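PDB 1JYK: CTP:phosphocholine Cytidylyltransferase from Streptococcus pneumoniae, which catalyses the transfer of a cytidylyl group from CTP to phosphocholine, giving CDP-choline and pyrophosphate. Local coordinates for residues N120-D125 with V182-A187; L139-Y144 with D223-E228. One frame throughout, in Å; residues are numbered along the deposited sequence.

Contact 1: residues N120-D125 with V182-A187; sequences NSYVID and VSFWDA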
# COMPACT_ATOMS: atom_id res chain seq x y z
N ASN A 120 -3.81 4.08 -13.29
CA ASN A 120 -2.60 3.38 -13.72
C ASN A 120 -1.48 3.51 -12.70
O ASN A 120 -0.31 3.66 -13.06
CB ASN A 120 -2.14 3.93 -15.07
CG ASN A 120 -3.10 3.57 -16.18
OD1 ASN A 120 -3.54 2.43 -16.28
ND2 ASN A 120 -3.45 4.55 -17.00
N SER A 121 -1.85 3.43 -11.43
CA SER A 121 -0.89 3.55 -10.36
C SER A 121 -0.89 2.38 -9.38
O SER A 121 -1.92 1.73 -9.15
CB SER A 121 -1.15 4.84 -9.60
OG SER A 121 -0.38 4.91 -8.41
N TYR A 122 0.29 2.09 -8.84
CA TYR A 122 0.43 1.05 -7.83
C TYR A 122 0.21 1.80 -6.52
O TYR A 122 0.51 2.99 -6.42
CB TYR A 122 1.86 0.50 -7.79
CG TYR A 122 2.15 -0.56 -8.82
CD1 TYR A 122 1.92 -1.91 -8.54
CD2 TYR A 122 2.63 -0.22 -10.08
CE1 TYR A 122 2.16 -2.89 -9.51
CE2 TYR A 122 2.87 -1.19 -11.05
CZ TYR A 122 2.63 -2.52 -10.76
OH TYR A 122 2.85 -3.46 -11.73
N VAL A 123 -0.35 1.12 -5.52
CA VAL A 123 -0.54 1.70 -4.21
C VAL A 123 0.24 0.73 -3.35
O VAL A 123 -0.03 -0.47 -3.36
CB VAL A 123 -2.03 1.74 -3.77
CG1 VAL A 123 -2.14 2.21 -2.32
CG2 VAL A 123 -2.81 2.68 -4.69
N ILE A 124 1.22 1.23 -2.60
CA ILE A 124 2.08 0.39 -1.80
C ILE A 124 2.17 0.80 -0.34
O ILE A 124 2.34 1.98 -0.03
CB ILE A 124 3.50 0.41 -2.39
CG1 ILE A 124 3.44 -0.07 -3.84
CG2 ILE A 124 4.46 -0.43 -1.55
CD1 ILE A 124 4.38 0.66 -4.77
N ASP A 125 2.05 -0.18 0.56
CA ASP A 125 2.17 0.09 1.99
C ASP A 125 3.67 0.13 2.25
O ASP A 125 4.41 -0.72 1.76
CB ASP A 125 1.55 -1.05 2.81
CG ASP A 125 0.03 -1.03 2.81
OD1 ASP A 125 -0.58 -0.04 2.33
OD2 ASP A 125 -0.56 -2.02 3.29
N VAL A 182 0.19 -4.31 -1.73
CA VAL A 182 0.64 -3.99 -3.08
C VAL A 182 -0.54 -4.25 -4.01
O VAL A 182 -1.10 -5.35 -4.03
CB VAL A 182 1.85 -4.87 -3.54
CG1 VAL A 182 2.27 -4.46 -4.95
CG2 VAL A 182 3.02 -4.72 -2.58
N SER A 183 -0.94 -3.22 -4.74
CA SER A 183 -2.06 -3.32 -5.67
C SER A 183 -1.85 -2.34 -6.81
O SER A 183 -1.11 -1.37 -6.67
CB SER A 183 -3.39 -3.03 -4.94
OG SER A 183 -3.43 -1.71 -4.40
N PHE A 184 -2.50 -2.59 -7.94
CA PHE A 184 -2.40 -1.72 -9.11
C PHE A 184 -3.81 -1.40 -9.59
O PHE A 184 -4.69 -2.26 -9.54
CB PHE A 184 -1.62 -2.41 -10.23
CG PHE A 184 -1.61 -1.63 -11.52
CD1 PHE A 184 -0.70 -0.60 -11.72
CD2 PHE A 184 -2.53 -1.92 -12.52
CE1 PHE A 184 -0.70 0.14 -12.90
CE2 PHE A 184 -2.55 -1.19 -13.71
CZ PHE A 184 -1.63 -0.16 -13.90
N TRP A 185 -4.02 -0.18 -10.05
CA TRP A 185 -5.34 0.24 -10.51
C TRP A 185 -5.33 0.84 -11.90
O TRP A 185 -4.55 1.76 -12.16
CB TRP A 185 -5.92 1.22 -9.50
CG TRP A 185 -5.90 0.62 -8.15
CD1 TRP A 185 -4.90 0.71 -7.23
CD2 TRP A 185 -6.82 -0.35 -7.65
NE1 TRP A 185 -5.13 -0.16 -6.18
CE2 TRP A 185 -6.31 -0.82 -6.42
CE3 TRP A 185 -8.03 -0.89 -8.13
CZ2 TRP A 185 -6.97 -1.80 -5.66
CZ3 TRP A 185 -8.68 -1.85 -7.38
CH2 TRP A 185 -8.15 -2.30 -6.15
N ASP A 186 -6.16 0.30 -12.79
CA ASP A 186 -6.23 0.83 -14.14
C ASP A 186 -7.09 2.10 -14.16
O ASP A 186 -7.74 2.43 -13.16
CB ASP A 186 -6.78 -0.21 -15.13
CG ASP A 186 -8.17 -0.70 -14.77
OD1 ASP A 186 -8.97 0.10 -14.27
OD2 ASP A 186 -8.44 -1.89 -14.98
N ALA A 187 -7.08 2.82 -15.28
CA ALA A 187 -7.81 4.08 -15.42
C ALA A 187 -9.32 3.96 -15.21
O ALA A 187 -9.91 4.71 -14.43
CB ALA A 187 -7.50 4.70 -16.77
O HOH W 1 -5.69 1.91 -17.92
O HOH W 2 -1.99 -1.63 -1.97
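Tyr122 and Phe184 lie side by side on one face of two antiparallel strands and form the apolar centre. Phe184 turns an edge to the face of Tyr122 in a T-shaped stack, with the planes at 58° and the centroids of the two rings 5.0 Å apart. Phe184 CD1 is the leading atom and lies over the Tyr122 face, displaced toward its rim. Phe184 CB adds a CH-pi contact to the same ring. With CG swung opposite the backbone N (chi1 173°), the Phe184 ring reaches along toward Asn120, where its CE1 comes within 3.5 Å of Asn120 C. The hydroxyl of Tyr122 is held by the carbonyl of Arg136.

On the other side of the sheet, Val123 CG2 touches Trp185 CD1 at 3.8 Å. The indole NE1 of Trp185 donates to Ser183 OG at 2.9 Å; the oxygen lies somewhat out of the ring plane. This bond ties the rotation of the indole to its own strand. A water links Ser183 OG to Val123 O, so that carbonyl receives both the water and Ser183 N.

The backbones join through three good bonds, of which Val123 N to Ser183 O is the straightest (2.8 Å, 158°). At the strand end the pattern loosens. Asn120 N and Ser121 N both make weak bonds to Trp185 O, with Asn120 N 2.7 Å from it. At the outer polar edge a second water bridges Asn120 OD1 and Ala187 N. Asp186 is the N-cap of helix 187-201: its side chain caps a first-turn backbone N, and its OD1 also bonds Thr189 OG1.

Asn120 and Ser121 opposite Trp185 make a G1 beta bulge. It closes an antiparallel pair inside the mixed central sheet of this nucleotidyltransferase-family fold, next to parallel strand 27-32.

Contact 2: residues L139-Y144 with D223-E228; sequences LTRSTY and DVYVEE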
# COMPACT_ATOMS: atom_id res chain seq x y z
N LEU A 139 0.98 -3.99 -16.83
CA LEU A 139 -0.29 -4.48 -16.28
C LEU A 139 -1.43 -3.76 -16.98
O LEU A 139 -1.37 -2.55 -17.18
CB LEU A 139 -0.36 -4.19 -14.78
CG LEU A 139 -0.36 -5.40 -13.86
CD1 LEU A 139 0.84 -6.28 -14.14
CD2 LEU A 139 -0.34 -4.91 -12.42
N THR A 140 -2.47 -4.50 -17.35
CA THR A 140 -3.61 -3.91 -18.05
C THR A 140 -4.92 -3.95 -17.29
O THR A 140 -5.96 -3.57 -17.82
CB THR A 140 -3.83 -4.58 -19.42
OG1 THR A 140 -4.04 -5.99 -19.23
CG2 THR A 140 -2.63 -4.37 -20.32
N ARG A 141 -4.88 -4.40 -16.04
CA ARG A 141 -6.10 -4.46 -15.25
C ARG A 141 -5.78 -4.29 -13.77
O ARG A 141 -4.66 -4.60 -13.34
CB ARG A 141 -6.82 -5.79 -15.48
CG ARG A 141 -6.14 -6.98 -14.83
CD ARG A 141 -6.52 -8.27 -15.54
NE ARG A 141 -6.15 -9.44 -14.76
CZ ARG A 141 -6.64 -10.66 -14.97
NH1 ARG A 141 -7.51 -10.86 -15.95
NH2 ARG A 141 -6.26 -11.67 -14.21
N SER A 142 -6.75 -3.80 -13.01
CA SER A 142 -6.58 -3.59 -11.58
C SER A 142 -6.24 -4.93 -10.94
O SER A 142 -6.90 -5.94 -11.20
CB SER A 142 -7.86 -3.01 -10.98
OG SER A 142 -8.17 -1.78 -11.61
N THR A 143 -5.20 -4.92 -10.11
CA THR A 143 -4.72 -6.15 -9.49
C THR A 143 -4.33 -6.02 -8.02
O THR A 143 -3.77 -5.00 -7.60
CB THR A 143 -3.47 -6.67 -10.24
OG1 THR A 143 -3.78 -6.85 -11.63
CG2 THR A 143 -2.99 -7.98 -9.66
N TYR A 144 -4.62 -7.07 -7.26
CA TYR A 144 -4.23 -7.15 -5.87
C TYR A 144 -3.15 -8.23 -5.87
O TYR A 144 -3.42 -9.35 -6.30
CB TYR A 144 -5.38 -7.64 -4.99
CG TYR A 144 -6.26 -6.55 -4.44
CD1 TYR A 144 -5.76 -5.59 -3.57
CD2 TYR A 144 -7.60 -6.48 -4.80
CE1 TYR A 144 -6.58 -4.59 -3.06
CE2 TYR A 144 -8.43 -5.48 -4.29
CZ TYR A 144 -7.91 -4.54 -3.43
OH TYR A 144 -8.73 -3.56 -2.93
N ASP A 223 -13.92 -3.96 -11.35
CA ASP A 223 -13.30 -5.15 -11.92
C ASP A 223 -11.86 -5.17 -11.43
O ASP A 223 -11.02 -4.40 -11.90
CB ASP A 223 -13.33 -5.09 -13.45
CG ASP A 223 -14.73 -5.19 -14.02
OD1 ASP A 223 -15.64 -5.67 -13.31
OD2 ASP A 223 -14.93 -4.79 -15.18
N VAL A 224 -11.59 -6.05 -10.47
CA VAL A 224 -10.25 -6.18 -9.89
C VAL A 224 -9.88 -7.66 -9.90
O VAL A 224 -10.73 -8.53 -9.69
CB VAL A 224 -10.20 -5.67 -8.44
CG1 VAL A 224 -8.75 -5.35 -8.05
CG2 VAL A 224 -11.11 -4.45 -8.28
N TYR A 225 -8.61 -7.94 -10.13
CA TYR A 225 -8.16 -9.31 -10.19
C TYR A 225 -7.10 -9.61 -9.16
O TYR A 225 -6.49 -8.71 -8.60
CB TYR A 225 -7.66 -9.61 -11.60
CG TYR A 225 -8.76 -9.47 -12.60
CD1 TYR A 225 -9.16 -8.21 -13.06
CD2 TYR A 225 -9.44 -10.59 -13.08
CE1 TYR A 225 -10.21 -8.08 -13.96
CE2 TYR A 225 -10.49 -10.47 -13.97
CZ TYR A 225 -10.87 -9.22 -14.41
OH TYR A 225 -11.89 -9.10 -15.31
N VAL A 226 -6.88 -10.90 -8.91
CA VAL A 226 -5.91 -11.34 -7.93
C VAL A 226 -4.68 -11.98 -8.57
O VAL A 226 -4.80 -12.83 -9.46
CB VAL A 226 -6.54 -12.36 -6.95
CG1 VAL A 226 -5.52 -12.80 -5.92
CG2 VAL A 226 -7.74 -11.73 -6.26
N GLU A 227 -3.51 -11.55 -8.13
CA GLU A 227 -2.25 -12.10 -8.60
C GLU A 227 -1.71 -12.83 -7.37
O GLU A 227 -1.22 -12.20 -6.44
CB GLU A 227 -1.30 -10.98 -9.02
CG GLU A 227 0.11 -11.45 -9.38
CD GLU A 227 0.16 -12.26 -10.66
OE1 GLU A 227 -0.73 -12.09 -11.53
OE2 GLU A 227 1.10 -13.08 -10.81
N GLU A 228 -1.82 -14.15 -7.38
CA GLU A 228 -1.37 -14.96 -6.26
C GLU A 228 0.14 -14.96 -6.12
O GLU A 228 0.86 -15.40 -7.01
CB GLU A 228 -1.87 -16.39 -6.43
CG GLU A 228 -3.39 -16.48 -6.52
CD GLU A 228 -3.89 -17.92 -6.49
OE1 GLU A 228 -3.19 -18.79 -7.03
OE2 GLU A 228 -4.98 -18.16 -5.93
O HOH W 3 -3.98 -11.34 -12.02
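Arg141 lays its guanidinium flat on the ring of Tyr225. The two planes are 12° apart, and CZ of Arg141 is 3.7 Å from the ring centroid of Tyr225, a cation-pi stack. The overlap is offset: Arg141 NE lies 3.4 Å from Tyr225 CG, and NH1 covers the CD2 and CE2 side. Arg141 CD meets the same ring face in a CH-pi contact. The arginine chain is extended from CG to NE and crosses the tyrosine at about a right angle. Arg141 NH2 gives a hydrogen bond to a water in the guanidinium plane, which in turn makes weak bonds to Val226 O and Glu227 OE1.

Beside this stack, Thr143 CG2 packs on Glu227 CB at 3.5 Å. The methyl points away from the backbone N of Thr143 and reaches Glu227, while OG1 sits beside that N. On the opposite sheet face, Tyr144 CD2 touches Val224 CG1 at 3.6 Å.

Backbone bonds set these positions. Tyr225 N donates to Ser142 O at 2.8 Å. Tyr144 N then donates to Tyr225 O, also at 2.8 Å, and Glu227 N to Tyr144 O in a nearly straight bond (175°). This is a parallel pairing, with the short strand axes 41° apart.

Strand 142-149 lies between two neighbours in the sheet: strand 224-228, parallel to it, and strand 182-185, antiparallel. Tyr144 packs edge-to-face with Trp185 and also touches Leu158 of strand 157-160. Ser142 OG bonds Thr189 OG1 of helix 187-201.

Overall arrangement
Contacts 1 and 2 belong to one mixed sheet, their centres about 9 Å apart. Strands 182-185 and 142-149 are neighbours in it and join the two directly: Phe184 N lies 2.7 Å from Thr143 O, a probable hydrogen bond. Contact 1 is the inner one, its centre about 8 Å from the centre of the chain, and its pairing is antiparallel. Contact 2 is parallel and only partly buried, its centre about 14 Å from that point. The chemistry follows. Buried aromatic rings meet each other in contact 1, whereas an exposed arginine covers a tyrosine in contact 2. Water bridges both, between the strands too in contact 1. Along the chain their segments alternate.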